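Local coordinates for protein MdbA (Actinomyces oris, PDB 4Z7X) that is a thiol-disulfide oxidoreductase that probably introduces disulfide bonds into exported proteins, in a machinery linked to sortase-mediated pilus assembly, at residues A[56-61]-A[91-96]; A[102-107]-A[144-149]; A[124-129]-A[153-158]. All coordinates share one frame; numbering follows the deposited sequence.

Interaction 1: residues A[56-61]-A[91-96]; sequences APVLDI and TLALHP
His95 and Asp60 meet on one face of two parallel strands, where NE2 of the imidazole gives a hydrogen bond of 2.8 Å to Asp60 OD1. The oxygen lies close to the ring plane, but the donor comes in from above the carboxylate, and the two planes stand 70° apart. With chi1 at -60°, His95 CG is anti to its carbonyl carbon and beside the backbone N, the branch from which the ring reaches Asp60. Ala93 CB also lies against this carboxylate, 3.3 Å from Asp60 OD1. The ring of His95 also stacks on Tyr62.

The other face is packed with aliphatic groups. Ile61 CD1 sits 3.8 Å from Leu92 CD1, while Leu94 CD2 rests against Ile61 CB. Helix 68-86 covers this side, with Ile81 touching both Ile61 and Leu92.

Between the faces, the backbones exchange regular parallel bonds from Pro57 O to His95 N. Ile61 N points almost straight at Ala93 O, 2.9 Å away and nearly along the C=O axis.

The beginning of the contact is looser. Ala56, Pro57 and Val58 are partly exposed, and Val58 offers Ala93 only a distant methyl contact, CG1 to CB at 4.3 Å. Here Thr91 ties the loop down through both its N, bonded to Pro57 O, and its OG1, which donates to Ala56 O, two residues before the strand begins, at 3.0 Å from above the carbonyl plane and makes a weak bond to Gly44 O. Strand 41-43 pairs along the outer side of 91-96 and strand 198-201 along that of 58-61, putting both segments inside the mixed sheet, where they form the parallel strands of a beta-alpha-beta unit with helix 68-86, as in the thioredoxin fold.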
loop_
_atom_site.group_PDB
_atom_site.type_symbol
_atom_site.label_atom_id
_atom_site.label_comp_id
_atom_site.label_asym_id
_atom_site.label_seq_id
_atom_site.Cartn_x
_atom_site.Cartn_y
_atom_site.Cartn_z
ATOM N N ALA A 56 -8.110 11.544 -13.404
ATOM C CA ALA A 56 -7.055 10.660 -12.884
ATOM C C ALA A 56 -7.386 9.163 -12.878
ATOM O O ALA A 56 -8.154 8.667 -12.039
ATOM C CB ALA A 56 -6.569 11.079 -11.531
ATOM N N PRO A 57 -6.779 8.435 -13.821
ATOM C CA PRO A 57 -7.112 7.031 -13.888
ATOM C C PRO A 57 -6.483 6.245 -12.756
ATOM O O PRO A 57 -5.474 6.656 -12.184
ATOM C CB PRO A 57 -6.449 6.586 -15.201
ATOM C CG PRO A 57 -6.120 7.789 -15.925
ATOM C CD PRO A 57 -5.790 8.772 -14.872
ATOM N N VAL A 58 -7.061 5.103 -12.478
ATOM C CA VAL A 58 -6.654 4.261 -11.377
ATOM C C VAL A 58 -5.409 3.451 -11.664
ATOM O O VAL A 58 -5.381 2.656 -12.609
ATOM C CB VAL A 58 -7.815 3.346 -10.914
ATOM C CG1 VAL A 58 -7.360 2.494 -9.748
ATOM C CG2 VAL A 58 -9.008 4.199 -10.496
ATOM N N LEU A 59 -4.421 3.584 -10.769
ATOM C CA LEU A 59 -3.239 2.697 -10.741
ATOM C C LEU A 59 -3.361 1.814 -9.494
ATOM O O LEU A 59 -3.290 2.318 -8.356
ATOM C CB LEU A 59 -1.946 3.493 -10.661
ATOM C CG LEU A 59 -0.651 2.707 -10.676
ATOM C CD1 LEU A 59 -0.387 2.091 -12.044
ATOM C CD2 LEU A 59 0.485 3.641 -10.246
ATOM N N ASP A 60 -3.592 0.518 -9.720
ATOM C CA ASP A 60 -3.786 -0.447 -8.641
ATOM C C ASP A 60 -2.460 -1.164 -8.440
ATOM O O ASP A 60 -1.895 -1.700 -9.410
ATOM C CB ASP A 60 -4.793 -1.532 -9.084
ATOM C CG ASP A 60 -6.217 -1.069 -9.101
ATOM O OD1 ASP A 60 -6.688 -0.656 -8.045
ATOM O OD2 ASP A 60 -6.895 -1.144 -10.178
ATOM N N ILE A 61 -1.990 -1.231 -7.210
ATOM C CA ILE A 61 -0.816 -1.988 -6.848
ATOM C C ILE A 61 -1.172 -3.025 -5.760
ATOM O O ILE A 61 -1.553 -2.667 -4.666
ATOM C CB ILE A 61 0.342 -1.097 -6.339
ATOM C CG1 ILE A 61 0.674 0.000 -7.404
ATOM C CG2 ILE A 61 1.560 -1.953 -6.067
ATOM C CD1 ILE A 61 1.697 1.010 -6.976
ATOM N N THR A 91 -5.126 8.134 -9.691
ATOM C CA THR A 91 -5.712 7.732 -8.423
ATOM C C THR A 91 -4.949 6.452 -8.029
ATOM O O THR A 91 -4.926 5.506 -8.780
ATOM C CB THR A 91 -7.182 7.386 -8.626
ATOM O OG1 THR A 91 -7.891 8.565 -9.009
ATOM C CG2 THR A 91 -7.774 6.803 -7.376
ATOM N N LEU A 92 -4.280 6.477 -6.897
ATOM C CA LEU A 92 -3.480 5.337 -6.428
ATOM C C LEU A 92 -4.341 4.460 -5.527
ATOM O O LEU A 92 -4.923 4.943 -4.550
ATOM C CB LEU A 92 -2.233 5.812 -5.677
ATOM C CG LEU A 92 -1.348 4.708 -5.101
ATOM C CD1 LEU A 92 -0.675 3.922 -6.221
ATOM C CD2 LEU A 92 -0.287 5.248 -4.161
ATOM N N ALA A 93 -4.375 3.168 -5.839
ATOM C CA ALA A 93 -5.058 2.218 -4.978
ATOM C C ALA A 93 -4.091 1.125 -4.547
ATOM O O ALA A 93 -3.498 0.446 -5.395
ATOM C CB ALA A 93 -6.248 1.608 -5.704
ATOM N N LEU A 94 -3.899 1.002 -3.238
ATOM C CA LEU A 94 -2.954 0.050 -2.651
ATOM C C LEU A 94 -3.726 -1.124 -2.103
ATOM O O LEU A 94 -4.643 -0.932 -1.331
ATOM C CB LEU A 94 -2.119 0.696 -1.553
ATOM C CG LEU A 94 -1.187 1.823 -2.017
ATOM C CD1 LEU A 94 -0.435 2.438 -0.853
ATOM C CD2 LEU A 94 -0.226 1.364 -3.063
ATOM N N HIS A 95 -3.347 -2.328 -2.552
ATOM C CA HIS A 95 -4.060 -3.570 -2.212
ATOM C C HIS A 95 -3.114 -4.516 -1.466
ATOM O O HIS A 95 -2.271 -5.144 -2.092
ATOM C CB HIS A 95 -4.554 -4.296 -3.458
ATOM C CG HIS A 95 -5.502 -3.533 -4.323
ATOM N ND1 HIS A 95 -6.841 -3.867 -4.448
ATOM C CD2 HIS A 95 -5.294 -2.485 -5.164
ATOM C CE1 HIS A 95 -7.413 -3.053 -5.324
ATOM N NE2 HIS A 95 -6.494 -2.218 -5.787
ATOM N N PRO A 96 -3.263 -4.635 -0.135
ATOM C CA PRO A 96 -2.347 -5.456 0.649
ATOM C C PRO A 96 -2.761 -6.917 0.623
ATOM O O PRO A 96 -3.936 -7.222 0.552
ATOM C CB PRO A 96 -2.520 -4.891 2.060
ATOM C CG PRO A 96 -3.962 -4.505 2.098
ATOM C CD PRO A 96 -4.259 -3.977 0.720
#

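Interaction 2: residues A[102-107]-A[144-149]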
loop_
_atom_site.group_PDB
_atom_site.type_symbol
_atom_site.label_atom_id
_atom_site.label_comp_id
_atom_site.label_asym_id
_atom_site.label_seq_id
_atom_site.Cartn_x
_atom_site.Cartn_y
_atom_site.Cartn_z
ATOM N N GLN A 102 4.227 -14.633 5.761
ATOM C CA GLN A 102 5.192 -14.179 6.763
ATOM C C GLN A 102 4.520 -13.326 7.822
ATOM O O GLN A 102 3.791 -12.383 7.487
ATOM C CB GLN A 102 6.301 -13.350 6.105
ATOM C CG GLN A 102 7.218 -14.199 5.222
ATOM C CD GLN A 102 8.156 -15.073 6.049
ATOM O OE1 GLN A 102 8.384 -14.831 7.252
ATOM N NE2 GLN A 102 8.771 -16.031 5.405
ATOM N N GLU A 103 4.800 -13.616 9.093
ATOM C CA GLU A 103 4.168 -12.845 10.152
ATOM C C GLU A 103 4.572 -11.365 10.136
ATOM O O GLU A 103 3.785 -10.525 10.541
ATOM C CB GLU A 103 4.365 -13.462 11.535
ATOM C CG GLU A 103 3.655 -14.791 11.685
ATOM C CD GLU A 103 2.170 -14.709 11.376
ATOM O OE1 GLU A 103 1.752 -15.396 10.433
ATOM O OE2 GLU A 103 1.429 -13.958 12.075
ATOM N N TRP A 104 5.764 -11.032 9.616
ATOM C CA TRP A 104 6.142 -9.617 9.419
ATOM C C TRP A 104 5.022 -8.824 8.720
ATOM O O TRP A 104 4.747 -7.700 9.095
ATOM C CB TRP A 104 7.435 -9.494 8.617
ATOM C CG TRP A 104 7.837 -8.096 8.308
ATOM C CD1 TRP A 104 8.001 -7.553 7.067
ATOM C CD2 TRP A 104 8.158 -7.055 9.245
ATOM N NE1 TRP A 104 8.414 -6.257 7.157
ATOM C CE2 TRP A 104 8.520 -5.914 8.481
ATOM C CE3 TRP A 104 8.185 -6.969 10.648
ATOM C CZ2 TRP A 104 8.880 -4.702 9.071
ATOM C CZ3 TRP A 104 8.554 -5.742 11.231
ATOM C CH2 TRP A 104 8.895 -4.641 10.445
ATOM N N THR A 105 4.359 -9.425 7.731
ATOM C CA THR A 105 3.272 -8.757 7.062
ATOM C C THR A 105 2.156 -8.377 8.022
ATOM O O THR A 105 1.624 -7.259 7.910
ATOM C CB THR A 105 2.757 -9.621 5.897
ATOM O OG1 THR A 105 3.857 -9.843 5.008
ATOM C CG2 THR A 105 1.578 -8.971 5.173
ATOM N N SER A 106 1.796 -9.273 8.953
ATOM C CA SER A 106 0.784 -8.925 9.938
ATOM C C SER A 106 1.273 -7.819 10.879
ATOM O O SER A 106 0.497 -6.979 11.299
ATOM C CB SER A 106 0.340 -10.136 10.765
ATOM O OG SER A 106 -0.387 -11.064 9.952
ATOM N N VAL A 107 2.545 -7.866 11.255
ATOM C CA VAL A 107 3.096 -6.828 12.128
ATOM C C VAL A 107 2.956 -5.464 11.445
ATOM O O VAL A 107 2.417 -4.502 12.037
ATOM C CB VAL A 107 4.539 -7.128 12.506
ATOM C CG1 VAL A 107 5.135 -5.996 13.327
ATOM C CG2 VAL A 107 4.611 -8.438 13.291
ATOM N N SER A 144 17.490 -6.479 12.508
ATOM C CA SER A 144 17.175 -6.056 13.879
ATOM C C SER A 144 16.014 -5.057 13.999
ATOM O O SER A 144 15.460 -4.883 15.090
ATOM C CB SER A 144 18.430 -5.498 14.602
ATOM O OG SER A 144 18.908 -4.291 14.025
ATOM N N ASN A 145 15.731 -4.336 12.916
ATOM C CA ASN A 145 14.640 -3.358 12.876
ATOM C C ASN A 145 13.327 -3.939 12.394
ATOM O O ASN A 145 12.316 -3.201 12.297
ATOM C CB ASN A 145 15.000 -2.203 11.941
ATOM C CG ASN A 145 16.211 -1.472 12.392
ATOM O OD1 ASN A 145 16.313 -1.078 13.562
ATOM N ND2 ASN A 145 17.165 -1.306 11.489
HETATM N N MSE A 146 13.313 -5.234 12.083
HETATM C CA MSE A 146 12.053 -5.901 11.649
HETATM C C MSE A 146 11.230 -6.298 12.861
HETATM O O MSE A 146 10.997 -7.495 13.142
HETATM C CB MSE A 146 12.361 -7.053 10.711
HETATM C CG MSE A 146 12.985 -6.484 9.449
HETATM SE SE MSE A 146 13.245 -7.913 8.145
HETATM C CE MSE A 146 11.378 -8.205 7.632
ATOM N N THR A 147 10.858 -5.266 13.631
ATOM C CA THR A 147 10.175 -5.422 14.892
ATOM C C THR A 147 9.178 -4.291 15.052
ATOM O O THR A 147 9.224 -3.310 14.291
ATOM C CB THR A 147 11.185 -5.282 16.043
ATOM O OG1 THR A 147 11.783 -3.988 16.004
ATOM C CG2 THR A 147 12.281 -6.345 15.968
ATOM N N VAL A 148 8.320 -4.388 16.072
ATOM C CA VAL A 148 7.466 -3.265 16.445
ATOM C C VAL A 148 8.305 -1.994 16.723
ATOM O O VAL A 148 7.974 -0.901 16.270
ATOM C CB VAL A 148 6.567 -3.596 17.664
ATOM C CG1 VAL A 148 5.810 -2.368 18.120
ATOM C CG2 VAL A 148 5.619 -4.690 17.270
ATOM N N GLU A 149 9.419 -2.160 17.432
ATOM C CA GLU A 149 10.258 -1.033 17.794
ATOM C C GLU A 149 10.844 -0.371 16.544
ATOM O O GLU A 149 10.912 0.839 16.472
ATOM C CB GLU A 149 11.363 -1.513 18.741
ATOM C CG GLU A 149 10.806 -1.961 20.098
ATOM C CD GLU A 149 9.961 -3.258 20.123
ATOM O OE1 GLU A 149 10.267 -4.227 19.371
ATOM O OE2 GLU A 149 8.982 -3.319 20.941
#
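The indole of Trp104 carries the terminal methyl of Met146 over one face and has the carbonyl oxygen of Thr147 at its edge, in plane. This is a Met-aromatic contact with a CH-pi component, and it joins the first turn of helix 103-118 to the loop leading into helix 148-157, in the helical part of a thioredoxin-family protein. Met146 is present as selenomethionine. Its CE lies 3.5 Å from the centroid of the five-membered ring and only 8° off the ring normal, while SE is farther away, at 5.2 Å from the same centroid. The methyl, rather than the selenium, therefore does the touching. A bend at chi3 (72°) places CE over the pyrrole part of the indole, 3.5 Å from Trp104 CD1, and the two side chains cross at about a right angle.

The backbone of 145-147 passes by the six-membered ring, with Met146 at the centre of an inverse gamma turn. Ile133 of helix 123-140 touches both Trp104 and Met146, and Leu151 adds to the packing around the indole.

Farther along the helix, Val107 makes a smaller apolar contact with Val148, and Val172 of helix 168-174 touches both. Thr147 takes the N-cap position of helix 148-157, its OG1 hydrogen-bonded to Gly150 N. Beyond that cap, the two valines meet methyl to methyl, Val107 CG1 standing 4.2 Å from Val148 CG2.

Interaction 3: residues A[124-129]-A[153-158]; sequences LSFHNA and AAAAKV
Phe126 has CG anti to its backbone N (chi1 -175°), from where the ring reaches helix 153-157, and Val158 has CG1 anti to its carbonyl carbon (chi1 -52°), with CG2 in the crowded position facing the backbone of Phe126. The phenyl approaches with its rim: Ala155 N lies near the ring plane at the edge, and CE1 stands 3.9 Å from Ala155 CB. Val158 CG1 packs against both Ser125 O and Ala129 CB, the latter at 4.0 Å.

The axes of the two short helical segments approach to 9.1 Å at an angle of 132°, with alanines at part of the interface. Ala129 CB meets Ala154 CB at 4.0 Å. Ala111, Met112 and Val115 of helix 103-118 also pack on the Phe126 ring, as does Phe168. An alanine in place of Phe126 would probably open a gap between Ala155 and helix 103-118, leaving Phe168 without its ring partner.

In one of the two conformers of Lys157, and so with some doubt, a water joins NZ to Ala129 O, and NZ pairs with Glu132 in a salt bridge. Polar links thus stay at the margin, and the interface itself relies on the fit of apolar groups.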
loop_
_atom_site.group_PDB
_atom_site.type_symbol
_atom_site.label_atom_id
_atom_site.label_comp_id
_atom_site.label_asym_id
_atom_site.label_seq_id
_atom_site.Cartn_x
_atom_site.Cartn_y
_atom_site.Cartn_z
ATOM N N LEU A 124 1.064 7.328 3.434
ATOM C CA LEU A 124 1.863 6.931 2.268
ATOM C C LEU A 124 3.370 6.930 2.576
ATOM O O LEU A 124 4.111 6.044 2.132
ATOM C CB LEU A 124 1.473 7.770 1.045
ATOM C CG LEU A 124 1.995 7.284 -0.289
ATOM C CD1 LEU A 124 1.599 5.847 -0.564
ATOM C CD2 LEU A 124 1.510 8.201 -1.403
ATOM N N SER A 125 3.823 7.876 3.387
ATOM C CA SER A 125 5.218 7.931 3.806
ATOM C C SER A 125 5.562 6.748 4.693
ATOM O O SER A 125 6.657 6.171 4.625
ATOM C CB SER A 125 5.478 9.218 4.560
ATOM O OG SER A 125 5.406 10.288 3.679
ATOM N N PHE A 126 4.606 6.350 5.528
ATOM C CA PHE A 126 4.839 5.184 6.412
ATOM C C PHE A 126 4.916 3.900 5.597
ATOM O O PHE A 126 5.719 3.011 5.870
ATOM C CB PHE A 126 3.773 5.105 7.490
ATOM C CG PHE A 126 4.030 4.019 8.486
ATOM C CD1 PHE A 126 5.126 4.083 9.354
ATOM C CD2 PHE A 126 3.187 2.951 8.586
ATOM C CE1 PHE A 126 5.355 3.086 10.274
ATOM C CE2 PHE A 126 3.417 1.925 9.525
ATOM C CZ PHE A 126 4.521 1.985 10.343
ATOM N N HIS A 127 4.059 3.801 4.597
ATOM C CA HIS A 127 4.117 2.674 3.666
ATOM C C HIS A 127 5.507 2.528 3.084
ATOM O O HIS A 127 6.101 1.455 3.077
ATOM C CB HIS A 127 3.096 2.922 2.543
ATOM C CG HIS A 127 3.071 1.884 1.476
ATOM N ND1 HIS A 127 2.471 0.663 1.642
ATOM C CD2 HIS A 127 3.522 1.916 0.203
ATOM C CE1 HIS A 127 2.576 -0.021 0.526
ATOM N NE2 HIS A 127 3.199 0.727 -0.371
ATOM N N ASN A 128 6.019 3.635 2.575
ATOM C CA ASN A 128 7.387 3.650 2.069
ATOM C C ASN A 128 8.407 3.255 3.121
ATOM O O ASN A 128 9.372 2.503 2.832
ATOM C CB ASN A 128 7.741 5.026 1.514
ATOM C CG ASN A 128 9.165 5.082 1.033
ATOM O OD1 ASN A 128 9.483 4.549 -0.039
ATOM N ND2 ASN A 128 10.043 5.687 1.811
ATOM N N ALA A 129 8.263 3.817 4.318
ATOM C CA ALA A 129 9.234 3.557 5.347
ATOM C C ALA A 129 9.258 2.099 5.775
ATOM O O ALA A 129 10.326 1.558 6.095
ATOM C CB ALA A 129 9.024 4.501 6.522
ATOM N N ALA A 153 10.222 3.403 15.112
ATOM C CA ALA A 153 11.299 4.263 14.614
ATOM C C ALA A 153 11.016 4.762 13.204
ATOM O O ALA A 153 11.246 5.928 12.906
ATOM C CB ALA A 153 12.629 3.572 14.720
ATOM N N ALA A 154 10.455 3.916 12.344
ATOM C CA ALA A 154 10.087 4.342 11.009
ATOM C C ALA A 154 8.976 5.394 11.060
ATOM O O ALA A 154 8.959 6.341 10.284
ATOM C CB ALA A 154 9.633 3.162 10.190
ATOM N N ALA A 155 8.022 5.204 11.959
ATOM C CA ALA A 155 6.980 6.164 12.131
ATOM C C ALA A 155 7.544 7.521 12.583
ATOM O O ALA A 155 7.137 8.556 12.060
ATOM C CB ALA A 155 5.992 5.640 13.122
ATOM N N ALA A 156 8.541 7.518 13.463
ATOM C CA ALA A 156 9.158 8.767 13.880
ATOM C C ALA A 156 9.868 9.424 12.697
ATOM O O ALA A 156 9.807 10.639 12.550
ATOM C CB ALA A 156 10.140 8.522 15.008
ATOM N N LYS A 157 10.534 8.613 11.880
ATOM C CA LYS A 157 11.264 9.118 10.699
ATOM C C LYS A 157 10.326 9.918 9.779
ATOM O O LYS A 157 10.746 10.899 9.170
ATOM C CB LYS A 157 11.939 7.976 9.922
ATOM C CG LYS A 157 12.704 8.422 8.673
ATOM C CD LYS A 157 13.432 7.273 7.957
ATOM C CE LYS A 157 12.476 6.276 7.310
ATOM N NZ LYS A 157 13.065 5.439 6.206
ATOM N N VAL A 158 9.071 9.480 9.660
ATOM C CA VAL A 158 8.099 10.175 8.819
ATOM C C VAL A 158 7.130 11.028 9.608
ATOM O O VAL A 158 6.169 11.484 9.090
ATOM C CB VAL A 158 7.356 9.204 7.860
ATOM C CG1 VAL A 158 8.371 8.370 7.075
ATOM C CG2 VAL A 158 6.353 8.317 8.579
HETATM O O HOH W 1 12.437 3.170 7.249
#

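Overall arrangement
Interaction 1 lies in the central sheet, and interactions 2 and 3 lie in the helical part on the opposite side of the chain's centre. Interaction 3 touches the sheet directly: Leu94 CD1 is 4.0 Å from Leu124 CD1 and equally close to His127 NE2. Interaction 2 lies farther off, its centre 25 Å from that of interaction 1, without touching it. Interactions 2 and 3, with centres 14 Å apart, use the two ends of helix 148-157. The bound ligand 3CX, a cyclohexylamino-hydroxypropanesulfonic acid, is about 7 Å from the side chain of Thr91 and about 10 Å from that of Phe126. Ile61 lies near a CxxC pattern at the start of helix 68-86, probably the redox site.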